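Monoacylglycerol lipase (Palaeococcus ferrophilus, PDB 6QE2) catalyses the hydrolysis of monoacylglycerols to glycerol and free fatty acids, probably through a serine nucleophile on an alpha/beta-hydrolase scaffold. Local coordinates at residues L3-F8 with G42-D47; T61-A66 with G174-D179; G106-S111 with P194-V199; S111-K116 with D179-A184; T201-T206 with A231-F236. One frame throughout, in Å; residues are numbered along the deposited sequence. Where two conformers were deposited one is given.

Interaction 1 of 5, residues L3-F8 with G42-D47; sequences LYRAKF and GVYAFD
Ala6 and Ala45 face each other as an antiparallel hydrogen-bonded pair, with Ala6 N reaching Ala45 O and Ala45 N reaching Ala6 O, both over 2.8 Å. Phe8 and Val43 make a second pair of this kind, and Lys7–Tyr44 and Arg5–Phe46 are non-hydrogen-bonded pairs. The close-packed face carries Ala6, Phe8, Val43 and Ala45. Here the Phe8 ring presents its edge, with CE1 3.9 Å from Ala45 CB in the ring plane, and Ile33 of helix 30-38 packs on both Phe8 and Val43. Asp47 N donates to Tyr4 O at 3.1 Å. The Tyr4 ring crosses the Asp47 carboxylate, Tyr4 CD2 lying 3.6 Å from Asp47 CG with the planes 43° apart; Ser26 OG and Lys53 N hold that carboxylate in place.

On the other face Arg5 and Lys7 form an exposed, looser rim, while Tyr44 and Phe46 beneath are buried against Ile73 of helix 63-77. Arg5 NH1 donates to Tyr44 OH over 3.1 Å; the hydroxyl lies in the guanidinium plane, whereas the phenol ring is turned 89° against it. Lys7 CG rests 3.6 Å from Tyr44 CD2. Both polar ends continue to helix 63-77, where Glu76 binds Tyr44 OH and Ser72 binds Arg5 NH2. Strand 5-8 is the outermost strand on this side and the one antiparallel strand of the central sheet, consistent with the antiparallel strand of the alpha/beta-hydrolase fold.

Interaction 2 of 5, residues T61-A66 with G174-D179; sequences TSVEEA and GMSVFD
Ser62 and Ser176 bring their CA atoms to 5.7 Å where the N-terminal end of helix 63-77 meets helix 171-186. Ser176 OG, anti to its backbone N (chi1 -180°), points at this helix end and is gripped by two bonds. It accepts from Val63 N over 2.9 Å, and it donates to Glu64 OE1 over 2.8 Å on the syn side of the carboxylate. The bend of the Glu64 chain at chi2 (84°) carries CD back toward the serine. Val63 CB lies beside its own amide, 3.3 Å from Ser176 OG. On the helix itself Ser62 is the N-cap, its OG accepting from Glu65 N at 3.0 Å. Glu64 OE2 also accepts from Asn180 ND2. In one of the two conformers modelled for Asp179, a water donates to both Glu64 OE2 and Asp179 OD2, and Arg183 pairs with that aspartate by charge alone; the second conformer makes both links less certain.

Ser176 therefore supplies an acceptor to an amide in the first turn, where no preceding helical carbonyl can serve, and donates its own hydrogen bond to the Glu64 carboxylate. These donors, with the helix N-terminus close by, would be expected to favour a charged Glu64 despite the nearby aspartate.

Interaction 3 of 5, residues G106-S111 with P194-V199; sequences GVVASS and PVLLLV
Leu198, Val107 and Ala109 bury the most surface where strands 106-110 and 195-199 lie side by side in the central sheet of the alpha/beta-hydrolase fold. The strands are parallel, with axes 4.8 Å apart, and pair Val107 with Val195, Val108 with Leu196, Ala109 with Leu197 and Ser110 with Leu198.

Val107 sets its CG1 between the backbone N and the carbonyl carbon (chi1 54°), and this methyl meets Val195 CG2 at 3.6 Å while the two valines point the same way. Ala109, on the same face, offers only CB, which Leu197 CD2 approaches to 3.8 Å. Helix 88-99 covers this face: Val93 and Ala97 pack on Val107, and Ile94 on Ala109 and Leu197.

Leu198 works on the opposite face. Its chi2 of 114° is far from a staggered value, and CD1 comes to rest 3.5 Å from Val108 CG1, which also touches Leu196 CD2 at 3.9 Å. One valine methyl is thus shared by two leucines of the neighbouring strand. Trp252 of helix 242-256 lies against Val108 and Leu196.

Both N and O of Ala109 bond to segment 194-199, the N donating to Leu196 O at 2.9 Å and the O accepting from Leu198 N at 3.0 Å. Past the strand end the chain of Ser111 adopts positive phi and psi, and its OG bonds to His233 O in the loop beyond the sheet. Even so, Ser111 N still donates to Leu198 O over 2.8 Å, with an angle of 168° at the hydrogen.

Interaction 4 of 5, residues S111-K116 with D179-A184; sequences SPALAK and DNMERA
Met181, one of whose two modelled conformers is described, lies against the backbone of Ala113 to Lys116, while Ala184, a turn later on helix 171-186, meets Leu114. Contacts between apolar side chains come first. Leu114 points its CB away from the helix, but its end returns, and CD2 touches Ala184 CB at 3.7 Å. Leu91 of helix 88-99 also packs on Ala184, and Leu214 of helix 209-217 on Leu114, which places the pair among three helices. The second apolar contact is longer, Met181 CE standing 4.4 Å from Ala113 CB.

Contacts of the thioether with peptide groups make up most of the rest. Met181 CG, anti to its backbone N (chi1 176°), lies 3.6 Å from Leu114 O. Met181 SD lies 3.7 Å from Lys116 N, and the bend at chi3 (-64°) turns CE back to 3.7 Å from Ala113 O.

No hydrogen bond joins the two segments. Ala113, the centre of an inverse gamma turn, has its carbonyl oxygen buried here without a polar partner in the model. Residues 179-184 thus meet this loop by dispersion alone, the flexible methionine fitting against an irregular backbone, and His185 NE2 adds the polar tie of the helix to Leu114 O. Because a bound detergent, lauryl dimethylamine-N-oxide, touches Ala113, the loop probably lines the pocket for the acyl chain.

Interaction 5 of 5, residues T201-T206 with A231-F236; sequences TADIIT and AYHEIF
Asp203 and His233 each set CG anti to the backbone N (chi1 -175° and -178°), and these torsions start the carboxylate and the imidazole toward one another. His233 ND1 donates to Asp203 OD2 over 2.9 Å; it comes on the syn side, and the oxygen lies close to the ring plane, although ring and carboxylate planes are 63° apart. Thr206 OG1 donates to the same OD2 over 2.7 Å from the opposite face of the carboxylate. The other oxygen, OD1, accepts from Thr206 N at 3.0 Å in an Asx motif, and weakly from Ile205 N. Ile205 covers one face of the imidazole in a CH-pi contact, CG2 sitting 3.8 Å above its centre. Farther back, Ala202 N donates to Ala231 O at 3.0 Å, and Ala202 CB meets the edge of the Tyr232 ring.

Beyond the two segments, His233 NE2 bonds to Ser87 OG and to a glycerol probably from the crystallisation liquor, and His233 O to Ser111 OG. With its carboxylate bound through both oxygens and its imidazole held at ND1 and over one face, the pair has limited freedom to rotate. The geometry is consistent with the acid and base of a Ser-His-Asp catalytic triad, with Ser87 on the nucleophile elbow.

How the interactions relate
Interaction 3 is a buried pair of inner strands, mostly aliphatic packing and backbone bonds. Interaction 1 belongs to the same sheet but lies at its edge, about 20 Å away between centres, and there adds exposed Arg5 and Lys7 over a buried phenol. Interactions 2 and 4 both use helix 171-186 and share Asp179; the first is a buried polar contact at a helix start, the second apolar and without hydrogen bonds. Ser111 joins interactions 3 and 4, and its OG bonds to His233 O of interaction 5. That loop-to-loop contact, set beyond the strand ends, concentrates the probable catalytic chemistry and touches the detergent also met by interaction 4.

Interaction 1 of 5, residues L3-F8 with G42-D47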
# COMPACT_ATOMS: atom_id res chain seq x y z
N LEU A 3 -16.16 -5.14 7.92
CA LEU A 3 -15.24 -5.30 6.81
C LEU A 3 -15.04 -6.73 6.41
O LEU A 3 -15.40 -7.65 7.12
CB LEU A 3 -13.88 -4.76 7.19
CG LEU A 3 -13.71 -3.31 7.57
CD1 LEU A 3 -12.31 -3.16 8.12
CD2 LEU A 3 -13.89 -2.46 6.34
N TYR A 4 -14.44 -6.91 5.24
CA TYR A 4 -14.10 -8.23 4.78
C TYR A 4 -12.70 -8.46 5.33
O TYR A 4 -11.77 -7.74 4.99
CB TYR A 4 -14.07 -8.31 3.26
CG TYR A 4 -13.27 -9.49 2.77
CD1 TYR A 4 -13.82 -10.76 2.73
CD2 TYR A 4 -11.95 -9.34 2.39
CE1 TYR A 4 -13.08 -11.85 2.30
CE2 TYR A 4 -11.20 -10.42 1.96
CZ TYR A 4 -11.77 -11.67 1.92
OH TYR A 4 -11.03 -12.74 1.49
N ARG A 5 -12.58 -9.44 6.21
CA ARG A 5 -11.30 -9.77 6.82
C ARG A 5 -11.06 -11.26 6.64
O ARG A 5 -11.98 -12.06 6.77
CB ARG A 5 -11.32 -9.45 8.32
CG ARG A 5 -11.65 -8.01 8.67
CD ARG A 5 -12.09 -7.93 10.12
NE ARG A 5 -12.29 -6.56 10.58
CZ ARG A 5 -11.42 -5.88 11.31
NH1 ARG A 5 -10.28 -6.45 11.68
NH2 ARG A 5 -11.68 -4.64 11.69
N ALA A 6 -9.82 -11.63 6.34
CA ALA A 6 -9.52 -13.04 6.17
C ALA A 6 -8.12 -13.38 6.65
O ALA A 6 -7.19 -12.63 6.41
CB ALA A 6 -9.67 -13.42 4.72
N LYS A 7 -8.00 -14.50 7.34
CA LYS A 7 -6.69 -14.96 7.78
C LYS A 7 -6.29 -16.18 6.96
O LYS A 7 -7.10 -17.10 6.78
CB LYS A 7 -6.68 -15.30 9.27
CG LYS A 7 -7.01 -14.13 10.19
CD LYS A 7 -6.66 -14.48 11.64
CE LYS A 7 -7.73 -15.32 12.30
NZ LYS A 7 -7.91 -14.94 13.73
N PHE A 8 -5.04 -16.19 6.50
CA PHE A 8 -4.53 -17.26 5.66
C PHE A 8 -3.29 -17.86 6.31
O PHE A 8 -2.43 -17.14 6.81
CB PHE A 8 -4.17 -16.77 4.25
CG PHE A 8 -5.32 -16.17 3.48
CD1 PHE A 8 -5.52 -14.80 3.46
CD2 PHE A 8 -6.20 -16.98 2.78
CE1 PHE A 8 -6.58 -14.25 2.76
CE2 PHE A 8 -7.26 -16.44 2.08
CZ PHE A 8 -7.45 -15.07 2.07
N GLY A 42 1.62 -16.38 8.71
CA GLY A 42 0.21 -16.14 8.55
C GLY A 42 0.05 -14.78 7.89
O GLY A 42 0.88 -13.90 8.06
N VAL A 43 -1.01 -14.64 7.09
CA VAL A 43 -1.31 -13.37 6.43
C VAL A 43 -2.71 -12.96 6.85
O VAL A 43 -3.65 -13.75 6.76
CB VAL A 43 -1.21 -13.46 4.90
CG1 VAL A 43 -1.59 -12.12 4.26
CG2 VAL A 43 0.20 -13.88 4.49
N TYR A 44 -2.84 -11.72 7.33
CA TYR A 44 -4.13 -11.14 7.68
C TYR A 44 -4.48 -10.15 6.58
O TYR A 44 -3.79 -9.14 6.41
CB TYR A 44 -4.08 -10.47 9.05
CG TYR A 44 -5.44 -10.16 9.65
CD1 TYR A 44 -6.32 -9.28 9.03
CD2 TYR A 44 -5.84 -10.74 10.84
CE1 TYR A 44 -7.56 -9.00 9.57
CE2 TYR A 44 -7.08 -10.47 11.39
CZ TYR A 44 -7.93 -9.59 10.75
OH TYR A 44 -9.16 -9.30 11.29
N ALA A 45 -5.53 -10.45 5.83
CA ALA A 45 -5.96 -9.60 4.73
C ALA A 45 -7.27 -8.93 5.08
O ALA A 45 -8.10 -9.48 5.82
CB ALA A 45 -6.11 -10.41 3.44
N PHE A 46 -7.47 -7.74 4.54
CA PHE A 46 -8.76 -7.07 4.66
C PHE A 46 -8.95 -6.21 3.43
O PHE A 46 -7.98 -5.84 2.76
CB PHE A 46 -8.85 -6.21 5.94
CG PHE A 46 -7.96 -4.98 5.92
CD1 PHE A 46 -6.63 -5.06 6.31
CD2 PHE A 46 -8.46 -3.76 5.49
CE1 PHE A 46 -5.82 -3.93 6.28
CE2 PHE A 46 -7.65 -2.63 5.45
CZ PHE A 46 -6.32 -2.72 5.85
N ASP A 47 -10.20 -5.89 3.14
CA ASP A 47 -10.52 -4.92 2.10
C ASP A 47 -10.91 -3.61 2.77
O ASP A 47 -11.71 -3.61 3.71
CB ASP A 47 -11.64 -5.44 1.19
CG ASP A 47 -11.16 -6.54 0.25
OD1 ASP A 47 -9.95 -6.84 0.25
OD2 ASP A 47 -11.99 -7.11 -0.49

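Interaction 2 of 5, residues T61-A66 with G174-D179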
# COMPACT_ATOMS: atom_id res chain seq x y z
N THR A 61 -13.14 6.56 1.96
CA THR A 61 -12.43 6.18 3.17
C THR A 61 -11.25 7.13 3.40
O THR A 61 -11.20 8.21 2.84
CB THR A 61 -11.94 4.71 3.09
OG1 THR A 61 -11.29 4.35 4.31
CG2 THR A 61 -11.00 4.53 1.93
N SER A 62 -10.30 6.73 4.23
CA SER A 62 -9.15 7.58 4.50
C SER A 62 -7.98 6.77 4.99
O SER A 62 -8.14 5.65 5.41
CB SER A 62 -9.49 8.66 5.52
OG SER A 62 -9.70 8.12 6.80
N VAL A 63 -6.79 7.36 4.95
CA VAL A 63 -5.60 6.69 5.44
C VAL A 63 -5.72 6.49 6.94
O VAL A 63 -5.33 5.46 7.47
CB VAL A 63 -4.33 7.49 5.14
CG1 VAL A 63 -3.15 6.89 5.87
CG2 VAL A 63 -4.08 7.55 3.64
N GLU A 64 -6.26 7.48 7.63
CA GLU A 64 -6.49 7.42 9.06
C GLU A 64 -7.45 6.28 9.41
O GLU A 64 -7.27 5.60 10.39
CB GLU A 64 -7.02 8.76 9.55
CG GLU A 64 -6.00 9.88 9.45
CD GLU A 64 -5.93 10.54 8.08
OE1 GLU A 64 -6.69 10.17 7.19
OE2 GLU A 64 -5.11 11.44 7.91
N GLU A 65 -8.48 6.08 8.60
CA GLU A 65 -9.41 4.99 8.84
C GLU A 65 -8.69 3.65 8.71
O GLU A 65 -8.85 2.78 9.55
CB GLU A 65 -10.58 5.07 7.88
CG GLU A 65 -11.63 4.00 8.11
CD GLU A 65 -12.95 4.31 7.45
OE1 GLU A 65 -12.96 4.96 6.40
OE2 GLU A 65 -13.99 3.90 8.00
N ALA A 66 -7.88 3.50 7.67
CA ALA A 66 -7.13 2.27 7.47
C ALA A 66 -6.17 1.99 8.63
O ALA A 66 -6.04 0.86 9.06
CB ALA A 66 -6.36 2.31 6.17
N GLY A 174 -9.11 11.70 -1.18
CA GLY A 174 -8.12 12.48 -1.90
C GLY A 174 -7.35 13.42 -0.99
O GLY A 174 -6.13 13.51 -1.06
N MET A 175 -8.08 14.13 -0.12
CA MET A 175 -7.42 14.99 0.86
C MET A 175 -6.49 14.20 1.76
O MET A 175 -5.36 14.63 2.04
CB MET A 175 -8.47 15.73 1.69
CG MET A 175 -7.90 16.72 2.69
SD MET A 175 -9.18 17.64 3.57
CE MET A 175 -9.94 16.36 4.54
N SER A 176 -6.95 13.04 2.21
CA SER A 176 -6.15 12.21 3.09
C SER A 176 -4.87 11.73 2.40
O SER A 176 -3.81 11.70 3.02
CB SER A 176 -6.96 11.01 3.57
OG SER A 176 -6.18 10.19 4.43
N VAL A 177 -4.97 11.36 1.13
CA VAL A 177 -3.79 10.88 0.43
C VAL A 177 -2.71 11.95 0.32
O VAL A 177 -1.55 11.69 0.62
CB VAL A 177 -4.15 10.45 -1.00
CG1 VAL A 177 -2.89 10.23 -1.83
CG2 VAL A 177 -5.01 9.19 -0.99
N PHE A 178 -3.08 13.19 -0.04
CA PHE A 178 -2.04 14.20 -0.25
C PHE A 178 -1.50 14.71 1.07
O PHE A 178 -0.31 15.00 1.19
CB PHE A 178 -2.60 15.35 -1.11
CG PHE A 178 -2.90 14.90 -2.50
CD1 PHE A 178 -1.88 14.36 -3.30
CD2 PHE A 178 -4.20 14.96 -2.99
CE1 PHE A 178 -2.15 13.88 -4.59
CE2 PHE A 178 -4.49 14.49 -4.26
CZ PHE A 178 -3.49 13.93 -5.06
N ASP A 179 -2.38 14.83 2.08
CA ASP A 179 -1.92 15.22 3.40
C ASP A 179 -0.96 14.17 3.97
O ASP A 179 0.07 14.52 4.54
CB ASP A 179 -3.09 15.39 4.35
CG ASP A 179 -2.65 15.80 5.75
OD1 ASP A 179 -1.95 16.83 5.90
OD2 ASP A 179 -3.04 15.13 6.72
O HOH W 1 -5.56 13.75 6.34

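Interaction 3 of 5, residues G106-S111 with P194-V199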
# COMPACT_ATOMS: atom_id res chain seq x y z
N GLY A 106 8.21 -4.67 11.48
CA GLY A 106 8.83 -4.19 10.26
C GLY A 106 7.78 -3.83 9.25
O GLY A 106 6.60 -4.20 9.37
N VAL A 107 8.19 -3.08 8.23
CA VAL A 107 7.26 -2.58 7.23
C VAL A 107 7.86 -2.75 5.84
O VAL A 107 9.02 -2.39 5.61
CB VAL A 107 6.84 -1.12 7.50
CG1 VAL A 107 8.06 -0.20 7.64
CG2 VAL A 107 5.92 -0.63 6.41
N VAL A 108 7.08 -3.33 4.93
CA VAL A 108 7.45 -3.49 3.53
C VAL A 108 6.47 -2.66 2.73
O VAL A 108 5.25 -2.85 2.84
CB VAL A 108 7.39 -4.96 3.08
CG1 VAL A 108 7.79 -5.08 1.62
CG2 VAL A 108 8.26 -5.85 3.98
N ALA A 109 6.98 -1.74 1.92
CA ALA A 109 6.15 -0.86 1.11
C ALA A 109 6.49 -1.06 -0.36
O ALA A 109 7.62 -0.82 -0.77
CB ALA A 109 6.33 0.60 1.52
N SER A 110 5.51 -1.53 -1.12
CA SER A 110 5.62 -1.66 -2.57
C SER A 110 5.06 -0.40 -3.22
O SER A 110 3.90 -0.05 -2.98
CB SER A 110 4.86 -2.90 -3.04
OG SER A 110 4.43 -2.78 -4.38
N SER A 111 5.88 0.26 -4.04
CA SER A 111 5.49 1.48 -4.75
C SER A 111 4.68 2.44 -3.88
O SER A 111 3.58 2.84 -4.27
CB SER A 111 4.67 1.13 -6.00
OG SER A 111 5.39 0.25 -6.86
N PRO A 194 12.39 -2.08 11.15
CA PRO A 194 13.07 -2.20 9.85
C PRO A 194 12.14 -1.91 8.68
O PRO A 194 10.94 -2.18 8.73
CB PRO A 194 13.55 -3.66 9.84
CG PRO A 194 13.66 -4.02 11.28
CD PRO A 194 12.53 -3.30 11.96
N VAL A 195 12.72 -1.37 7.61
CA VAL A 195 11.97 -0.88 6.45
C VAL A 195 12.52 -1.51 5.18
O VAL A 195 13.74 -1.58 4.99
CB VAL A 195 12.03 0.66 6.35
CG1 VAL A 195 11.41 1.14 5.03
CG2 VAL A 195 11.37 1.31 7.55
N LEU A 196 11.63 -1.94 4.29
CA LEU A 196 11.97 -2.32 2.93
C LEU A 196 11.06 -1.57 1.97
O LEU A 196 9.83 -1.65 2.08
CB LEU A 196 11.83 -3.83 2.72
CG LEU A 196 11.96 -4.35 1.28
CD1 LEU A 196 13.35 -4.06 0.69
CD2 LEU A 196 11.64 -5.85 1.22
N LEU A 197 11.66 -0.82 1.04
CA LEU A 197 10.93 -0.12 -0.01
C LEU A 197 11.25 -0.77 -1.35
O LEU A 197 12.42 -1.03 -1.65
CB LEU A 197 11.32 1.36 -0.04
CG LEU A 197 11.21 2.10 1.30
CD1 LEU A 197 11.77 3.50 1.16
CD2 LEU A 197 9.76 2.16 1.76
N LEU A 198 10.22 -1.00 -2.17
CA LEU A 198 10.39 -1.61 -3.49
C LEU A 198 9.73 -0.71 -4.53
O LEU A 198 8.55 -0.37 -4.40
CB LEU A 198 9.76 -3.01 -3.55
CG LEU A 198 10.15 -4.01 -2.47
CD1 LEU A 198 8.93 -4.31 -1.63
CD2 LEU A 198 10.70 -5.29 -3.07
N VAL A 199 10.50 -0.32 -5.56
CA VAL A 199 9.99 0.59 -6.58
C VAL A 199 10.39 0.11 -7.97
O VAL A 199 11.43 -0.54 -8.16
CB VAL A 199 10.49 2.03 -6.37
CG1 VAL A 199 9.97 2.59 -5.05
CG2 VAL A 199 12.01 2.08 -6.39

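Interaction 4 of 5, residues S111-K116 with D179-A184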
# COMPACT_ATOMS: atom_id res chain seq x y z
N SER A 111 5.88 0.26 -4.04
CA SER A 111 5.49 1.48 -4.75
C SER A 111 4.68 2.44 -3.88
O SER A 111 3.58 2.84 -4.27
CB SER A 111 4.67 1.13 -6.00
OG SER A 111 5.39 0.25 -6.86
N PRO A 112 5.16 2.82 -2.69
CA PRO A 112 4.34 3.66 -1.82
C PRO A 112 4.12 5.04 -2.42
O PRO A 112 4.97 5.58 -3.14
CB PRO A 112 5.17 3.74 -0.52
CG PRO A 112 6.58 3.49 -0.97
CD PRO A 112 6.47 2.52 -2.10
N ALA A 113 2.94 5.60 -2.15
CA ALA A 113 2.55 6.90 -2.68
C ALA A 113 3.26 7.99 -1.87
O ALA A 113 2.75 8.47 -0.86
CB ALA A 113 1.03 7.06 -2.63
N LEU A 114 4.45 8.38 -2.33
CA LEU A 114 5.29 9.34 -1.63
C LEU A 114 5.63 10.56 -2.46
O LEU A 114 6.31 11.47 -1.97
CB LEU A 114 6.58 8.66 -1.16
CG LEU A 114 6.39 7.55 -0.12
CD1 LEU A 114 7.67 6.77 0.08
CD2 LEU A 114 5.92 8.14 1.20
N ALA A 115 5.21 10.60 -3.72
CA ALA A 115 5.42 11.73 -4.61
C ALA A 115 4.23 11.81 -5.55
O ALA A 115 3.68 10.77 -5.95
CB ALA A 115 6.73 11.59 -5.39
N LYS A 116 3.83 13.03 -5.88
CA LYS A 116 2.72 13.24 -6.80
C LYS A 116 3.07 12.72 -8.18
O LYS A 116 4.20 12.86 -8.65
CB LYS A 116 2.40 14.74 -6.86
CG LYS A 116 1.22 15.11 -7.74
CD LYS A 116 1.02 16.62 -7.75
CE LYS A 116 2.02 17.31 -8.66
NZ LYS A 116 1.96 16.75 -10.04
N ASP A 179 -2.38 14.83 2.08
CA ASP A 179 -1.92 15.22 3.40
C ASP A 179 -0.96 14.17 3.97
O ASP A 179 0.07 14.52 4.54
CB ASP A 179 -3.09 15.39 4.35
CG ASP A 179 -2.65 15.80 5.75
OD1 ASP A 179 -1.95 16.83 5.90
OD2 ASP A 179 -3.04 15.13 6.72
N ASN A 180 -1.32 12.90 3.85
CA ASN A 180 -0.43 11.89 4.43
C ASN A 180 0.86 11.72 3.62
O ASN A 180 1.89 11.32 4.20
CB ASN A 180 -1.17 10.58 4.62
CG ASN A 180 -1.99 10.63 5.83
OD1 ASN A 180 -1.47 10.46 6.95
ND2 ASN A 180 -3.30 10.89 5.64
N MET A 181 0.85 12.00 2.31
CA MET A 181 2.11 11.98 1.56
C MET A 181 3.11 12.96 2.16
O MET A 181 4.29 12.63 2.35
CB MET A 181 1.82 12.33 0.10
CG MET A 181 3.04 12.43 -0.74
SD MET A 181 2.60 12.87 -2.44
CE MET A 181 1.67 11.37 -2.85
N GLU A 182 2.66 14.18 2.46
CA GLU A 182 3.53 15.16 3.11
C GLU A 182 4.00 14.68 4.48
O GLU A 182 5.19 14.78 4.80
CB GLU A 182 2.78 16.48 3.25
CG GLU A 182 2.58 17.20 1.94
CD GLU A 182 2.06 18.61 2.15
OE1 GLU A 182 2.51 19.53 1.43
OE2 GLU A 182 1.20 18.80 3.04
N ARG A 183 3.07 14.18 5.30
CA ARG A 183 3.43 13.80 6.65
C ARG A 183 4.38 12.61 6.65
O ARG A 183 5.20 12.48 7.57
CB ARG A 183 2.19 13.48 7.47
CG ARG A 183 1.33 14.71 7.67
CD ARG A 183 0.15 14.26 8.51
NE ARG A 183 -0.76 15.37 8.76
CZ ARG A 183 -1.99 15.21 9.25
NH1 ARG A 183 -2.48 14.00 9.51
NH2 ARG A 183 -2.75 16.29 9.44
N ALA A 184 4.31 11.78 5.60
CA ALA A 184 5.17 10.59 5.57
C ALA A 184 6.63 11.01 5.52
O ALA A 184 7.49 10.39 6.15
CB ALA A 184 4.85 9.68 4.38

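Interaction 5 of 5, residues T201-T206 with A231-F236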
# COMPACT_ATOMS: atom_id res chain seq x y z
N THR A 201 11.46 1.55 -11.68
CA THR A 201 12.07 2.80 -12.10
C THR A 201 11.24 3.57 -13.13
O THR A 201 11.42 4.78 -13.26
CB THR A 201 13.47 2.56 -12.70
OG1 THR A 201 13.36 1.77 -13.89
CG2 THR A 201 14.38 1.87 -11.70
N ALA A 202 10.33 2.90 -13.83
CA ALA A 202 9.51 3.55 -14.84
C ALA A 202 8.12 3.89 -14.33
O ALA A 202 7.24 4.24 -15.12
CB ALA A 202 9.41 2.67 -16.09
N ASP A 203 7.92 3.81 -13.02
CA ASP A 203 6.63 4.10 -12.40
C ASP A 203 6.36 5.61 -12.45
O ASP A 203 7.13 6.39 -11.89
CB ASP A 203 6.66 3.59 -10.96
CG ASP A 203 5.34 3.71 -10.24
OD1 ASP A 203 4.37 4.28 -10.79
OD2 ASP A 203 5.27 3.22 -9.10
N ILE A 204 5.30 6.01 -13.14
CA ILE A 204 4.85 7.40 -13.10
C ILE A 204 3.59 7.60 -12.28
O ILE A 204 3.17 8.75 -12.09
CB ILE A 204 4.68 7.99 -14.52
CG1 ILE A 204 3.75 7.14 -15.38
CG2 ILE A 204 6.04 8.13 -15.20
CD1 ILE A 204 3.69 7.64 -16.82
N ILE A 205 2.97 6.52 -11.80
CA ILE A 205 1.82 6.69 -10.92
C ILE A 205 2.29 7.14 -9.54
O ILE A 205 1.71 8.05 -8.93
CB ILE A 205 1.02 5.37 -10.84
CG1 ILE A 205 0.40 5.04 -12.20
CG2 ILE A 205 -0.05 5.46 -9.77
CD1 ILE A 205 -0.19 3.67 -12.29
N THR A 206 3.34 6.51 -9.02
CA THR A 206 4.02 6.94 -7.80
C THR A 206 5.50 7.04 -8.16
O THR A 206 6.22 6.04 -8.12
CB THR A 206 3.79 5.96 -6.64
OG1 THR A 206 4.12 4.63 -7.06
CG2 THR A 206 2.34 5.98 -6.18
N ALA A 231 10.41 -1.48 -14.56
CA ALA A 231 9.08 -1.88 -14.12
C ALA A 231 8.18 -0.67 -13.94
O ALA A 231 8.64 0.44 -13.65
CB ALA A 231 9.16 -2.68 -12.81
N TYR A 232 6.88 -0.89 -14.12
CA TYR A 232 5.86 0.13 -13.92
C TYR A 232 5.43 0.14 -12.45
O TYR A 232 6.18 -0.28 -11.56
CB TYR A 232 4.68 -0.12 -14.86
CG TYR A 232 4.94 0.18 -16.32
CD1 TYR A 232 6.18 0.64 -16.75
CD2 TYR A 232 3.94 0.02 -17.27
CE1 TYR A 232 6.41 0.91 -18.09
CE2 TYR A 232 4.16 0.30 -18.60
CZ TYR A 232 5.39 0.74 -19.01
OH TYR A 232 5.62 1.01 -20.34
N HIS A 233 4.21 0.62 -12.19
CA HIS A 233 3.72 0.80 -10.82
C HIS A 233 3.52 -0.54 -10.11
O HIS A 233 3.86 -0.67 -8.93
CB HIS A 233 2.41 1.58 -10.87
CG HIS A 233 1.81 1.87 -9.52
ND1 HIS A 233 2.46 2.63 -8.57
CD2 HIS A 233 0.62 1.53 -8.99
CE1 HIS A 233 1.69 2.73 -7.50
NE2 HIS A 233 0.57 2.07 -7.73
N GLU A 234 2.98 -1.53 -10.81
CA GLU A 234 2.78 -2.86 -10.24
C GLU A 234 3.91 -3.76 -10.72
O GLU A 234 3.98 -4.09 -11.91
CB GLU A 234 1.42 -3.42 -10.63
CG GLU A 234 0.27 -2.69 -9.96
CD GLU A 234 -1.08 -3.29 -10.27
OE1 GLU A 234 -1.13 -4.32 -10.98
OE2 GLU A 234 -2.09 -2.73 -9.80
N ILE A 235 4.80 -4.13 -9.80
CA ILE A 235 5.88 -5.05 -10.13
C ILE A 235 5.43 -6.50 -10.01
O ILE A 235 6.11 -7.39 -10.55
CB ILE A 235 7.10 -4.77 -9.24
CG1 ILE A 235 7.37 -3.26 -9.17
CG2 ILE A 235 8.36 -5.45 -9.78
CD1 ILE A 235 8.34 -2.86 -8.09
N PHE A 236 4.28 -6.76 -9.36
CA PHE A 236 3.86 -8.11 -9.00
C PHE A 236 3.79 -9.05 -10.19
O PHE A 236 4.13 -10.24 -10.07
CB PHE A 236 2.48 -8.08 -8.32
CG PHE A 236 2.44 -7.27 -7.07
CD1 PHE A 236 2.18 -5.91 -7.11
CD2 PHE A 236 2.63 -7.87 -5.83
CE1 PHE A 236 2.13 -5.16 -5.95
CE2 PHE A 236 2.59 -7.13 -4.67
CZ PHE A 236 2.34 -5.77 -4.73